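Long-range contact in leucyl-trna synthetase (Plasmodium falciparum, PDB 5FOC), which is the editing domain of an enzyme that charges tRNA(Leu) with leucine, and probably deacylates mischarged tRNA: residues A[196-201]-A[368-373]. The protein carries 2 engineered substitutions. Residues are numbered along the deposited sequence; the frame is centred on the assembly and turned at random.
Sequences QGIIPL and DGFLYS
A Schellman turn closing helix 190-195 brings I198 against F370 on strand 369-373, an edge strand of the mixed sheet in this editing domain, and illustrates how a loop after a helix packs on a strand by apolar contact, with no hydrogen bond between the two segments. G197, the first residue to leave helical phi/psi, has positive phi (74°) in the Schellman motif and leads to I198, whose two branches both lie against F370. CG2, anti to the backbone N, lies over one ring face, a CH-pi contact 4.1 Å from the centroid of the F370 ring and 20° off its normal, displaced toward the CE2 and CZ rim. The CG1 branch runs to the root of the ring, where I198 CD1 is 3.7 Å from both CB and CG of F370. The pair is buried, and Y183 of strand 181-185 touches both side chains. F370 is itself tied by backbone hydrogen bonding to L10, which pairs the strand with 7-15. In one of its two deposited conformers, Q196, bent at chi2 (-52°), brings OE1 to 3.3 Å from L371 O; both are acceptors, so this is mere proximity, and in that conformer OE1 instead accepts a hydrogen bond from Q156 NE2. Y372, farther along the strand, has its CA 4.4 Å from Q196 CG.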
loop_
_atom_site.group_PDB
_atom_site.type_symbol
_atom_site.label_atom_id
_atom_site.label_comp_id
_atom_site.label_asym_id
_atom_site.label_seq_id
_atom_site.Cartn_x
_atom_site.Cartn_y
_atom_site.Cartn_z
ATOM N N GLN A 196 5.477 16.537 -4.910
ATOM C CA GLN A 196 4.499 16.708 -3.806
ATOM C C GLN A 196 5.158 17.043 -2.471
ATOM O O GLN A 196 4.456 17.261 -1.473
ATOM C CB GLN A 196 3.652 15.418 -3.560
ATOM C CG GLN A 196 2.413 15.205 -4.426
ATOM C CD GLN A 196 1.460 16.396 -4.444
ATOM O OE1 GLN A 196 0.858 16.757 -3.425
ATOM N NE2 GLN A 196 1.299 16.998 -5.622
ATOM N N GLY A 197 6.483 17.039 -2.402
ATOM C CA GLY A 197 7.181 17.258 -1.112
ATOM C C GLY A 197 7.168 16.125 -0.118
ATOM O O GLY A 197 7.418 16.351 1.073
ATOM N N ILE A 198 6.877 14.919 -0.593
ATOM C CA ILE A 198 6.813 13.725 0.268
ATOM C C ILE A 198 8.185 13.084 0.396
ATOM O O ILE A 198 8.494 12.533 1.449
ATOM C CB ILE A 198 5.768 12.716 -0.259
ATOM C CG1 ILE A 198 4.397 13.420 -0.317
ATOM C CG2 ILE A 198 5.742 11.437 0.617
ATOM C CD1 ILE A 198 3.299 12.681 -1.049
ATOM N N ILE A 199 8.994 13.093 -0.652
ATOM C CA ILE A 199 10.381 12.633 -0.570
ATOM C C ILE A 199 11.296 13.703 -1.134
ATOM O O ILE A 199 10.808 14.521 -1.939
ATOM C CB ILE A 199 10.594 11.293 -1.297
ATOM C CG1 ILE A 199 10.540 11.446 -2.835
ATOM C CG2 ILE A 199 9.573 10.246 -0.825
ATOM C CD1 ILE A 199 10.873 10.173 -3.585
ATOM N N PRO A 200 12.570 13.725 -0.770
ATOM C CA PRO A 200 13.540 14.635 -1.316
ATOM C C PRO A 200 14.194 14.087 -2.561
ATOM O O PRO A 200 14.069 12.904 -2.872
ATOM C CB PRO A 200 14.572 14.747 -0.225
ATOM C CG PRO A 200 14.532 13.411 0.415
ATOM C CD PRO A 200 13.126 12.949 0.374
ATOM N N LEU A 201 14.847 14.997 -3.274
ATOM C CA LEU A 201 15.798 14.672 -4.358
ATOM C C LEU A 201 17.208 14.721 -3.779
ATOM O O LEU A 201 17.474 15.489 -2.882
ATOM C CB LEU A 201 15.656 15.650 -5.523
ATOM C CG LEU A 201 14.397 15.648 -6.373
ATOM C CD1 LEU A 201 14.447 16.771 -7.411
ATOM C CD2 LEU A 201 14.273 14.259 -7.005
ATOM N N ASP A 368 -1.924 10.747 8.577
ATOM C CA ASP A 368 -2.091 9.330 8.239
ATOM C C ASP A 368 -1.932 9.024 6.762
ATOM O O ASP A 368 -2.007 7.866 6.345
ATOM C CB ASP A 368 -3.424 8.825 8.755
ATOM C CG ASP A 368 -3.429 8.648 10.273
ATOM O OD1 ASP A 368 -2.361 8.382 10.836
ATOM O OD2 ASP A 368 -4.484 8.819 10.886
ATOM N N GLY A 369 -1.685 10.076 5.984
ATOM C CA GLY A 369 -1.516 9.969 4.561
ATOM C C GLY A 369 -1.366 11.319 3.859
ATOM O O GLY A 369 -1.167 12.336 4.497
ATOM N N PHE A 370 -1.419 11.265 2.521
ATOM C CA PHE A 370 -1.082 12.386 1.646
ATOM C C PHE A 370 -2.037 12.402 0.472
ATOM O O PHE A 370 -2.558 11.376 0.060
ATOM C CB PHE A 370 0.312 12.226 1.062
ATOM C CG PHE A 370 1.402 12.059 2.083
ATOM C CD1 PHE A 370 1.880 13.148 2.820
ATOM C CD2 PHE A 370 1.964 10.821 2.296
ATOM C CE1 PHE A 370 2.915 13.002 3.732
ATOM C CE2 PHE A 370 2.988 10.675 3.221
ATOM C CZ PHE A 370 3.451 11.757 3.951
ATOM N N LEU A 371 -2.228 13.609 -0.064
ATOM C CA LEU A 371 -2.837 13.736 -1.387
ATOM C C LEU A 371 -1.734 13.611 -2.422
ATOM O O LEU A 371 -0.637 14.086 -2.186
ATOM C CB LEU A 371 -3.578 15.055 -1.522
ATOM C CG LEU A 371 -4.741 15.281 -0.540
ATOM C CD1 LEU A 371 -5.502 16.587 -0.783
ATOM C CD2 LEU A 371 -5.726 14.106 -0.503
ATOM N N TYR A 372 -2.042 12.934 -3.530
ATOM C CA TYR A 372 -1.097 12.634 -4.610
ATOM C C TYR A 372 -1.789 12.705 -5.977
ATOM O O TYR A 372 -2.896 12.143 -6.155
ATOM C CB TYR A 372 -0.575 11.204 -4.436
ATOM C CG TYR A 372 0.280 10.631 -5.543
ATOM C CD1 TYR A 372 -0.296 9.977 -6.630
ATOM C CD2 TYR A 372 1.659 10.717 -5.508
ATOM C CE1 TYR A 372 0.484 9.463 -7.675
ATOM C CE2 TYR A 372 2.450 10.149 -6.501
ATOM C CZ TYR A 372 1.849 9.562 -7.619
ATOM O OH TYR A 372 2.584 9.024 -8.662
ATOM N N SER A 373 -1.096 13.358 -6.934
ATOM C CA SER A 373 -1.495 13.483 -8.336
ATOM C C SER A 373 -0.358 13.080 -9.255
ATOM O O SER A 373 0.805 13.241 -8.910
ATOM C CB SER A 373 -1.862 14.946 -8.688
ATOM O OG SER A 373 -3.003 15.347 -7.951
#